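Local coordinates for penicillin-binding protein 2B (Streptococcus pneumoniae, PDB 2WAD) that probably acts as the peptidoglycan transpeptidase of the elongation machinery, cross-linking peptides of neighbouring glycan strands in the peripheral cell wall, and is a target of penicillin, at residues N511-T514 and N515-Q519; T451-I455 and M456-Y460; E174-L177 and F178-N182; K255-S258 and L259-V263. All coordinates share one frame; numbering follows the deposited sequence.

Interaction 1 (N511-T514 and N515-Q519). Unlike the reference sequence in segment 511-514: Phe512 (reference Tyr).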
loop_
_atom_site.group_PDB
_atom_site.type_symbol
_atom_site.label_atom_id
_atom_site.label_comp_id
_atom_site.label_asym_id
_atom_site.label_seq_id
_atom_site.Cartn_x
_atom_site.Cartn_y
_atom_site.Cartn_z
ATOM N N ASN A 511 -13.635 23.901 -16.563
ATOM C CA ASN A 511 -13.039 22.717 -15.953
ATOM C C ASN A 511 -13.138 21.444 -16.814
ATOM O O ASN A 511 -12.175 20.687 -16.930
ATOM C CB ASN A 511 -13.676 22.423 -14.586
ATOM C CG ASN A 511 -13.483 23.547 -13.558
ATOM O OD1 ASN A 511 -12.519 24.342 -13.590
ATOM N ND2 ASN A 511 -14.419 23.590 -12.615
ATOM N N PHE A 512 -14.317 21.194 -17.381
ATOM C CA PHE A 512 -14.544 20.087 -18.300
ATOM C C PHE A 512 -13.551 20.155 -19.454
ATOM O O PHE A 512 -12.876 19.170 -19.749
ATOM C CB PHE A 512 -15.995 20.146 -18.821
ATOM C CG PHE A 512 -16.269 19.275 -20.031
ATOM C CD1 PHE A 512 -16.238 17.892 -19.950
ATOM C CD2 PHE A 512 -16.570 19.852 -21.256
ATOM C CE1 PHE A 512 -16.512 17.100 -21.057
ATOM C CE2 PHE A 512 -16.839 19.071 -22.363
ATOM C CZ PHE A 512 -16.799 17.696 -22.283
ATOM N N ILE A 513 -13.471 21.317 -20.103
ATOM C CA ILE A 513 -12.532 21.563 -21.188
ATOM C C ILE A 513 -11.077 21.292 -20.762
ATOM O O ILE A 513 -10.383 20.541 -21.446
ATOM C CB ILE A 513 -12.690 22.988 -21.744
ATOM C CG1 ILE A 513 -14.035 23.133 -22.476
ATOM C CG2 ILE A 513 -11.538 23.325 -22.684
ATOM C CD1 ILE A 513 -14.284 22.071 -23.594
ATOM N N THR A 514 -10.615 21.860 -19.649
ATOM C CA THR A 514 -9.248 21.599 -19.193
ATOM C C THR A 514 -9.017 20.133 -18.815
ATOM O O THR A 514 -7.891 19.639 -18.941
ATOM C CB THR A 514 -8.790 22.487 -18.008
ATOM O OG1 THR A 514 -9.740 22.399 -16.932
ATOM C CG2 THR A 514 -8.613 23.970 -18.453
ATOM N N ASN A 515 -10.047 19.453 -18.308
ATOM C CA ASN A 515 -9.901 18.029 -17.965
ATOM C C ASN A 515 -9.500 17.246 -19.201
ATOM O O ASN A 515 -8.735 16.291 -19.114
ATOM C CB ASN A 515 -11.192 17.474 -17.334
ATOM C CG ASN A 515 -10.932 16.350 -16.344
ATOM O OD1 ASN A 515 -9.868 16.267 -15.728
ATOM N ND2 ASN A 515 -11.938 15.498 -16.149
ATOM N N ALA A 516 -9.982 17.698 -20.359
ATOM C CA ALA A 516 -9.735 17.041 -21.645
ATOM C C ALA A 516 -8.267 17.009 -22.083
ATOM O O ALA A 516 -7.861 16.157 -22.888
ATOM C CB ALA A 516 -10.597 17.664 -22.746
ATOM N N PHE A 517 -7.472 17.947 -21.575
ATOM C CA PHE A 517 -6.046 17.909 -21.859
ATOM C C PHE A 517 -5.245 17.818 -20.559
ATOM O O PHE A 517 -4.078 18.198 -20.489
ATOM C CB PHE A 517 -5.607 19.045 -22.826
ATOM C CG PHE A 517 -5.969 20.456 -22.379
ATOM C CD1 PHE A 517 -7.126 21.072 -22.851
ATOM C CD2 PHE A 517 -5.125 21.193 -21.564
ATOM C CE1 PHE A 517 -7.471 22.372 -22.489
ATOM C CE2 PHE A 517 -5.452 22.516 -21.174
ATOM C CZ PHE A 517 -6.641 23.105 -21.633
ATOM N N GLY A 518 -5.886 17.297 -19.512
ATOM C CA GLY A 518 -5.186 16.875 -18.315
ATOM C C GLY A 518 -4.776 18.004 -17.383
ATOM O O GLY A 518 -3.740 17.923 -16.714
ATOM N N GLN A 519 -5.606 19.039 -17.313
ATOM C CA GLN A 519 -5.387 20.125 -16.369
ATOM C C GLN A 519 -6.584 20.289 -15.435
ATOM O O GLN A 519 -6.958 21.396 -15.119
ATOM C CB GLN A 519 -5.092 21.453 -17.074
ATOM C CG GLN A 519 -3.845 21.475 -17.964
ATOM C CD GLN A 519 -2.540 21.377 -17.192
ATOM O OE1 GLN A 519 -1.608 20.680 -17.605
ATOM N NE2 GLN A 519 -2.451 22.098 -16.082
#
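Phe517 folds its ring back over Thr514, the residue three places earlier, as helix 509-515 gives way to a loop. Its CG stands between the backbone N and the carbonyl carbon (chi1 55°), a rotation that turns the ring back toward the last helical turn. Beyond CB the ring starts at CG and turns one face to Thr514 O, which sits 4.0 Å above its plane, over the centre. Along one side CD1 approaches Ile513 O at 3.6 Å, and CE1 continues to Ile513 CG2 at 4.2 Å. At the tip, CZ reaches the methyl of Thr514, CG2, at 3.8 Å. The CA-H of Thr514 lies over the same face as a CH-pi contact, with CA 4.1 Å from the ring centroid. A broad apolar ring suits this place because it can cover backbone and methyl together; beyond it lie Asn445 and Val449 of helix 445-455, and Ser386, the probable acyl-ester nucleophile, is close by.

The backbone closes as a Schellman motif. Gln519 N donates to Thr514 O at 2.9 Å and Phe517 N does so at 3.2 Å, from opposite faces of the carbonyl plane. Gly518 takes the positive phi this demands and pairs with Asn515 O, while Gln519 CB packs 4.0 Å from Thr514 CB. An oxygen facing a pi cloud is expected to be mildly unfavourable; the two N-H donors on Thr514 O probably offset this by drawing on its negative charge.

Interaction 2 (T451-I455 and M456-Y460). Unlike the reference sequence in segment 451-455: Ile455 (reference Leu).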
loop_
_atom_site.group_PDB
_atom_site.type_symbol
_atom_site.label_atom_id
_atom_site.label_comp_id
_atom_site.label_asym_id
_atom_site.label_seq_id
_atom_site.Cartn_x
_atom_site.Cartn_y
_atom_site.Cartn_z
ATOM N N THR A 451 -12.878 17.519 -29.711
ATOM C CA THR A 451 -13.462 16.250 -29.298
ATOM C C THR A 451 -14.363 16.354 -28.077
ATOM O O THR A 451 -15.488 15.850 -28.130
ATOM C CB THR A 451 -12.407 15.161 -29.029
ATOM O OG1 THR A 451 -11.654 14.915 -30.220
ATOM C CG2 THR A 451 -13.072 13.864 -28.600
ATOM N N ALA A 452 -13.885 16.974 -26.992
ATOM C CA ALA A 452 -14.726 17.167 -25.797
ATOM C C ALA A 452 -16.006 17.969 -26.072
ATOM O O ALA A 452 -17.090 17.596 -25.629
ATOM C CB ALA A 452 -13.944 17.840 -24.648
ATOM N N LEU A 453 -15.897 19.108 -26.746
ATOM C CA LEU A 453 -17.112 19.846 -27.102
ATOM C C LEU A 453 -18.115 18.903 -27.791
ATOM O O LEU A 453 -19.314 18.995 -27.574
ATOM C CB LEU A 453 -16.774 21.039 -28.000
ATOM C CG LEU A 453 -17.940 21.952 -28.388
ATOM C CD1 LEU A 453 -18.413 22.749 -27.184
ATOM C CD2 LEU A 453 -17.556 22.879 -29.523
ATOM N N GLY A 454 -17.611 17.965 -28.594
ATOM C CA GLY A 454 -18.450 17.022 -29.314
ATOM C C GLY A 454 -19.128 15.983 -28.433
ATOM O O GLY A 454 -20.192 15.468 -28.770
ATOM N N ILE A 455 -18.510 15.633 -27.310
ATOM C CA ILE A 455 -19.181 14.786 -26.330
ATOM C C ILE A 455 -20.353 15.548 -25.698
ATOM O O ILE A 455 -21.318 14.956 -25.215
ATOM C CB ILE A 455 -18.181 14.334 -25.258
ATOM C CG1 ILE A 455 -17.062 13.495 -25.907
ATOM C CG2 ILE A 455 -18.871 13.528 -24.170
ATOM C CD1 ILE A 455 -15.884 13.232 -24.965
ATOM N N MET A 456 -20.256 16.872 -25.703
ATOM C CA MET A 456 -21.296 17.721 -25.147
ATOM C C MET A 456 -22.371 18.008 -26.213
ATOM O O MET A 456 -23.214 18.884 -26.038
ATOM C CB MET A 456 -20.625 19.022 -24.701
ATOM C CG MET A 456 -21.226 19.715 -23.525
ATOM S SD MET A 456 -20.104 20.977 -22.860
ATOM C CE MET A 456 -21.352 22.051 -22.197
ATOM N N GLY A 457 -22.308 17.297 -27.339
ATOM C CA GLY A 457 -23.275 17.427 -28.430
ATOM C C GLY A 457 -23.124 18.630 -29.349
ATOM O O GLY A 457 -24.065 18.990 -30.061
ATOM N N GLN A 458 -21.952 19.260 -29.372
ATOM C CA GLN A 458 -21.802 20.489 -30.157
ATOM C C GLN A 458 -20.636 20.463 -31.147
ATOM O O GLN A 458 -19.702 19.677 -31.011
ATOM C CB GLN A 458 -21.744 21.704 -29.226
ATOM C CG GLN A 458 -23.071 21.947 -28.484
ATOM C CD GLN A 458 -23.029 23.097 -27.496
ATOM O OE1 GLN A 458 -21.964 23.554 -27.099
ATOM N NE2 GLN A 458 -24.198 23.572 -27.092
ATOM N N THR A 459 -20.687 21.331 -32.147
ATOM C CA THR A 459 -19.651 21.401 -33.174
ATOM C C THR A 459 -18.967 22.757 -33.074
ATOM O O THR A 459 -19.660 23.767 -32.947
ATOM C CB THR A 459 -20.288 21.219 -34.564
ATOM O OG1 THR A 459 -20.866 19.912 -34.622
ATOM C CG2 THR A 459 -19.275 21.326 -35.681
ATOM N N TYR A 460 -17.634 22.793 -33.127
ATOM C CA TYR A 460 -16.906 24.038 -32.873
ATOM C C TYR A 460 -17.090 25.043 -33.999
ATOM O O TYR A 460 -16.950 24.690 -35.175
ATOM C CB TYR A 460 -15.400 23.835 -32.605
ATOM C CG TYR A 460 -14.635 25.153 -32.494
ATOM C CD1 TYR A 460 -14.819 26.005 -31.402
ATOM C CD2 TYR A 460 -13.759 25.563 -33.492
ATOM C CE1 TYR A 460 -14.143 27.205 -31.306
ATOM C CE2 TYR A 460 -13.085 26.763 -33.408
ATOM C CZ TYR A 460 -13.288 27.576 -32.321
ATOM O OH TYR A 460 -12.592 28.748 -32.200
#
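Leu453 turns its branched end onto Gln458 and Tyr460, residues that come after the chain has left helix 445-455. CG is anti to the backbone N (chi1 -177°), which sends the fork toward the returning chain; from it CD2 meets Tyr460 CA at 3.6 Å and Tyr460 CB at 3.9 Å, whereas CD1 lies against Gln458. A forked aliphatic side chain is well suited to touching a side chain with one methyl and backbone with the other. Gln458 contributes its apolar stem, CB being 3.9 Å from Leu453 CG. Its extended chain carries OE1 to 3.6 Å from Leu453 CD1, where this buried oxygen has no polar partner in the model.

Met456 is the first residue to leave helical angles. Its N-H still reaches back to Ala452 O, but its long flexible thioether chain leads elsewhere, packing on Phe509 and Phe512 of helix 509-515 and on Leu471 and Ala474 of helix 471-484. Gly457 then adopts positive phi, easy for a residue without a side chain. The chain thus turns so that Gln458 N binds Leu453 O at 3.2 Å and Gly457 N makes a weak bond to Gly454 O. Together with the Leu453-Gln458 contact across the turn, this is the Schellman C-cap that finishes many alpha-helices.

Interaction 3 (E174-L177 and F178-N182)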
loop_
_atom_site.group_PDB
_atom_site.type_symbol
_atom_site.label_atom_id
_atom_site.label_comp_id
_atom_site.label_asym_id
_atom_site.label_seq_id
_atom_site.Cartn_x
_atom_site.Cartn_y
_atom_site.Cartn_z
ATOM N N GLU A 174 4.086 -5.453 42.128
ATOM C CA GLU A 174 3.421 -6.737 42.189
ATOM C C GLU A 174 2.053 -6.639 41.519
ATOM O O GLU A 174 1.638 -7.554 40.801
ATOM C CB GLU A 174 3.399 -7.331 43.599
ATOM C CG GLU A 174 2.376 -6.760 44.546
ATOM C CD GLU A 174 2.464 -7.397 45.922
ATOM O OE1 GLU A 174 3.536 -7.931 46.293
ATOM O OE2 GLU A 174 1.446 -7.357 46.638
ATOM N N ILE A 175 1.389 -5.499 41.686
ATOM C CA ILE A 175 0.112 -5.299 41.005
ATOM C C ILE A 175 0.277 -5.404 39.502
ATOM O O ILE A 175 -0.540 -6.012 38.806
ATOM C CB ILE A 175 -0.560 -3.967 41.359
ATOM C CG1 ILE A 175 -0.809 -3.895 42.865
ATOM C CG2 ILE A 175 -1.881 -3.847 40.604
ATOM C CD1 ILE A 175 -1.561 -2.647 43.281
ATOM N N TYR A 176 1.360 -4.828 38.999
ATOM C CA TYR A 176 1.690 -4.963 37.584
ATOM C C TYR A 176 1.864 -6.412 37.126
ATOM O O TYR A 176 1.320 -6.819 36.106
ATOM C CB TYR A 176 2.939 -4.142 37.253
ATOM C CG TYR A 176 3.345 -4.238 35.799
ATOM C CD1 TYR A 176 2.584 -3.636 34.803
ATOM C CD2 TYR A 176 4.479 -4.944 35.426
ATOM C CE1 TYR A 176 2.960 -3.720 33.466
ATOM C CE2 TYR A 176 4.859 -5.050 34.110
ATOM C CZ TYR A 176 4.103 -4.432 33.135
ATOM O OH TYR A 176 4.504 -4.549 31.830
ATOM N N LEU A 177 2.649 -7.178 37.874
ATOM C CA LEU A 177 2.892 -8.591 37.597
ATOM C C LEU A 177 1.625 -9.447 37.626
ATOM O O LEU A 177 1.359 -10.176 36.665
ATOM C CB LEU A 177 3.962 -9.157 38.540
ATOM C CG LEU A 177 5.390 -8.738 38.149
ATOM C CD1 LEU A 177 6.410 -9.098 39.218
ATOM C CD2 LEU A 177 5.858 -9.218 36.765
ATOM N N PHE A 178 0.860 -9.359 38.714
ATOM C CA PHE A 178 -0.492 -9.924 38.785
ATOM C C PHE A 178 -1.326 -9.689 37.511
ATOM O O PHE A 178 -1.827 -10.646 36.908
ATOM C CB PHE A 178 -1.198 -9.335 39.997
ATOM C CG PHE A 178 -2.606 -9.813 40.177
ATOM C CD1 PHE A 178 -2.882 -10.838 41.061
ATOM C CD2 PHE A 178 -3.655 -9.220 39.494
ATOM C CE1 PHE A 178 -4.175 -11.284 41.249
ATOM C CE2 PHE A 178 -4.958 -9.656 39.685
ATOM C CZ PHE A 178 -5.215 -10.699 40.564
ATOM N N SER A 179 -1.447 -8.429 37.083
ATOM C CA SER A 179 -2.249 -8.099 35.901
ATOM C C SER A 179 -1.818 -8.957 34.706
ATOM O O SER A 179 -2.643 -9.525 33.985
ATOM C CB SER A 179 -2.181 -6.598 35.570
ATOM O OG SER A 179 -2.200 -5.806 36.749
ATOM N N GLN A 180 -0.510 -9.068 34.509
ATOM C CA GLN A 180 0.041 -9.923 33.464
ATOM C C GLN A 180 -0.423 -11.378 33.610
ATOM O O GLN A 180 -0.860 -11.980 32.635
ATOM C CB GLN A 180 1.568 -9.864 33.516
ATOM C CG GLN A 180 2.158 -8.484 33.281
ATOM C CD GLN A 180 2.118 -8.111 31.825
ATOM O OE1 GLN A 180 2.668 -8.816 30.974
ATOM N NE2 GLN A 180 1.448 -7.005 31.522
ATOM N N LEU A 181 -0.313 -11.952 34.811
ATOM C CA LEU A 181 -0.720 -13.345 35.021
ATOM C C LEU A 181 -2.229 -13.534 34.840
ATOM O O LEU A 181 -2.671 -14.458 34.147
ATOM C CB LEU A 181 -0.266 -13.873 36.389
ATOM C CG LEU A 181 1.214 -13.709 36.754
ATOM C CD1 LEU A 181 1.405 -13.936 38.222
ATOM C CD2 LEU A 181 2.125 -14.613 35.936
ATOM N N ASN A 182 -3.007 -12.657 35.467
ATOM C CA ASN A 182 -4.466 -12.679 35.358
ATOM C C ASN A 182 -4.987 -12.614 33.925
ATOM O O ASN A 182 -6.029 -13.185 33.620
ATOM C CB ASN A 182 -5.089 -11.540 36.163
ATOM C CG ASN A 182 -6.449 -11.897 36.703
ATOM O OD1 ASN A 182 -6.688 -13.035 37.111
ATOM N ND2 ASN A 182 -7.346 -10.921 36.735
#
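The amide of Gln180 and the ring of Tyr176 lie on neighbouring turns of helix 169-182 with their planes only 24° apart, although the two side chains as wholes run at a slant to one another. Gln180 CG rests over one face of the ring. A bend at chi2 (-76°) then carries the amide over the same face toward the phenol end, NE2 standing 4.0 Å from Tyr176 CZ and 3.9 Å from Tyr176 OH. This is van der Waals contact, and each polar end turns to another partner: the phenol oxygen bonds Lys241 NZ, and Gln180 OE1 accepts from Ala193 N. Both residue types fit because each offers a flat or apolar middle for packing and a polar tip for a distant bond.

On another side of the helix Ser179 turns its hydroxyl back to the backbone of the preceding turn. With OG beside the backbone N (chi1 -39°), the hydroxyl donates to Ile175 O at 2.7 Å, while Ser179 N binds the same oxygen at 3.1 Å. The two donors come from opposite faces of the carbonyl plane, and a short hydroxyl side chain is just long enough for this. Leu177 packs on Ala97 of helix 90-100 and Leu101 just beyond it.

The i to i+4 bonds, such as Phe178 N to Glu174 O at 2.9 Å and Leu181 N to Leu177 O at 3.1 Å, are those of a regular alpha-helix, here with a serine hydroxyl hydrogen-bonded back one turn to the i-4 carbonyl.

Interaction 4 (K255-S258 and L259-V263)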
loop_
_atom_site.group_PDB
_atom_site.type_symbol
_atom_site.label_atom_id
_atom_site.label_comp_id
_atom_site.label_asym_id
_atom_site.label_seq_id
_atom_site.Cartn_x
_atom_site.Cartn_y
_atom_site.Cartn_z
ATOM N N LYS A 255 -13.139 -13.460 13.333
ATOM C CA LYS A 255 -12.470 -14.229 12.284
ATOM C C LYS A 255 -11.821 -15.487 12.849
ATOM O O LYS A 255 -11.690 -16.485 12.142
ATOM C CB LYS A 255 -11.453 -13.390 11.502
ATOM C CG LYS A 255 -12.039 -12.632 10.316
ATOM C CD LYS A 255 -10.942 -12.043 9.429
ATOM C CE LYS A 255 -11.524 -11.244 8.270
ATOM N NZ LYS A 255 -10.573 -11.167 7.131
ATOM N N GLY A 256 -11.428 -15.451 14.119
ATOM C CA GLY A 256 -10.955 -16.652 14.796
ATOM C C GLY A 256 -9.824 -16.428 15.778
ATOM O O GLY A 256 -9.450 -17.337 16.518
ATOM N N TYR A 257 -9.284 -15.214 15.800
ATOM C CA TYR A 257 -8.026 -14.948 16.488
ATOM C C TYR A 257 -8.167 -14.905 18.002
ATOM O O TYR A 257 -9.267 -14.743 18.529
ATOM C CB TYR A 257 -7.438 -13.609 16.038
ATOM C CG TYR A 257 -6.896 -13.567 14.630
ATOM C CD1 TYR A 257 -5.600 -13.141 14.385
ATOM C CD2 TYR A 257 -7.685 -13.933 13.546
ATOM C CE1 TYR A 257 -5.098 -13.086 13.097
ATOM C CE2 TYR A 257 -7.193 -13.879 12.258
ATOM C CZ TYR A 257 -5.898 -13.455 12.037
ATOM O OH TYR A 257 -5.401 -13.403 10.754
ATOM N N SER A 258 -7.030 -15.036 18.677
ATOM C CA SER A 258 -6.892 -14.716 20.093
ATOM C C SER A 258 -6.548 -13.232 20.247
ATOM O O SER A 258 -6.325 -12.527 19.258
ATOM C CB SER A 258 -5.807 -15.594 20.723
ATOM O OG SER A 258 -5.407 -15.104 21.988
ATOM N N LEU A 259 -6.504 -12.770 21.492
ATOM C CA LEU A 259 -6.438 -11.345 21.799
ATOM C C LEU A 259 -5.003 -10.825 21.852
ATOM O O LEU A 259 -4.769 -9.621 21.733
ATOM C CB LEU A 259 -7.175 -11.083 23.121
ATOM C CG LEU A 259 -7.646 -9.710 23.615
ATOM C CD1 LEU A 259 -8.125 -8.781 22.508
ATOM C CD2 LEU A 259 -8.751 -9.932 24.645
ATOM N N ASN A 260 -4.048 -11.735 22.024
ATOM C CA ASN A 260 -2.628 -11.389 22.067
ATOM C C ASN A 260 -1.895 -11.673 20.752
ATOM O O ASN A 260 -0.661 -11.601 20.677
ATOM C CB ASN A 260 -1.944 -12.160 23.194
ATOM C CG ASN A 260 -2.066 -13.660 23.017
ATOM O OD1 ASN A 260 -3.004 -14.152 22.383
ATOM N ND2 ASN A 260 -1.112 -14.396 23.579
ATOM N N ASP A 261 -2.669 -11.997 19.722
ATOM C CA ASP A 261 -2.138 -12.301 18.394
ATOM C C ASP A 261 -1.367 -11.151 17.765
ATOM O O ASP A 261 -1.738 -9.988 17.901
ATOM C CB ASP A 261 -3.265 -12.705 17.445
ATOM C CG ASP A 261 -3.787 -14.102 17.723
ATOM O OD1 ASP A 261 -3.235 -14.794 18.607
ATOM O OD2 ASP A 261 -4.750 -14.513 17.043
ATOM N N ARG A 262 -0.291 -11.489 17.070
ATOM C CA ARG A 262 0.430 -10.492 16.297
ATOM C C ARG A 262 0.017 -10.500 14.833
ATOM O O ARG A 262 0.158 -11.502 14.138
ATOM C CB ARG A 262 1.932 -10.637 16.501
ATOM C CG ARG A 262 2.280 -10.370 17.946
ATOM C CD ARG A 262 3.751 -10.158 18.120
ATOM N NE ARG A 262 4.424 -11.443 18.216
ATOM C CZ ARG A 262 5.742 -11.581 18.158
ATOM N NH1 ARG A 262 6.499 -10.504 17.996
ATOM N NH2 ARG A 262 6.298 -12.784 18.255
ATOM N N VAL A 263 -0.519 -9.364 14.399
ATOM C CA VAL A 263 -1.163 -9.233 13.107
ATOM C C VAL A 263 -0.569 -8.064 12.305
ATOM O O VAL A 263 0.082 -7.172 12.862
ATOM C CB VAL A 263 -2.691 -9.062 13.275
ATOM C CG1 VAL A 263 -3.239 -10.149 14.201
ATOM C CG2 VAL A 263 -3.023 -7.684 13.830
#
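Tyr257, Ser258 and the side chains of Asn260, Asp261 and Val263 meet where the chain doubles back after helix 249-255. The way is prepared by Gly256, whose phi of 144° suits a residue with no CB, since a CB there would collide with the preceding carbonyl oxygen. Tyr257 comes next. Its ring has Asp261 CB at the edge, in plane, 3.9 Å from Tyr257 CD1, and its CE1 meets Val263 CG1 at 3.6 Å. The ring and the Asp261 carboxylate are turned 60° against each other. Tyrosine serves here because an apolar flank packs on the valine while its hydroxyl goes on to bond Glu273.

Ser258 supplies the polar grip. Its N donates to Asp261 OD2 at 2.9 Å, although the position of that oxygen is less certain. Its OG, set anti to the backbone N (chi1 165°), points to the oncoming turn and donates to Asn260 OD1 at 2.6 Å; the same OG accepts a weak, bent bond from Leu259 N. A small hydroxyl can thus give and take at once, and Asn260, with a side-chain carbonyl on a short stem, reaches back to receive it.

Asp261 OD2 is also modelled in a salt bridge with Arg280, subject to the same uncertainty. Arg280, which touches Tyr257 and Ser258 too, ties the turn to the loop before strand 282-287, and the Tyr257-Glu273 bond ties it to helix 273-276, while Val263 N bonds Ser238 OG in the loop between helices 231-234 and 249-255.

Overall arrangement
The four contacts form two groups on opposite sides of the centre of an elongated chain. Interactions 1 and 2, both in the transpeptidase region, touch: Phe512 CE2 lies 3.8 Å from Met456 SD, and Ala516 CB 3.9 Å from Ala452 CB, so two capped helix ends are packed together. Interaction 1 is the one beside the active site, the side chain of Phe517 being about 5 Å from that of Ser386; the side chain of Gln519 is about 8 Å from a bound zinc ion. Interactions 3 and 4 both lie in the part of the chain related to PBP dimerisation domains, their nearest atoms about 9 Å apart. Between interactions 1 and 4 the nearest atoms are about 35 Å apart.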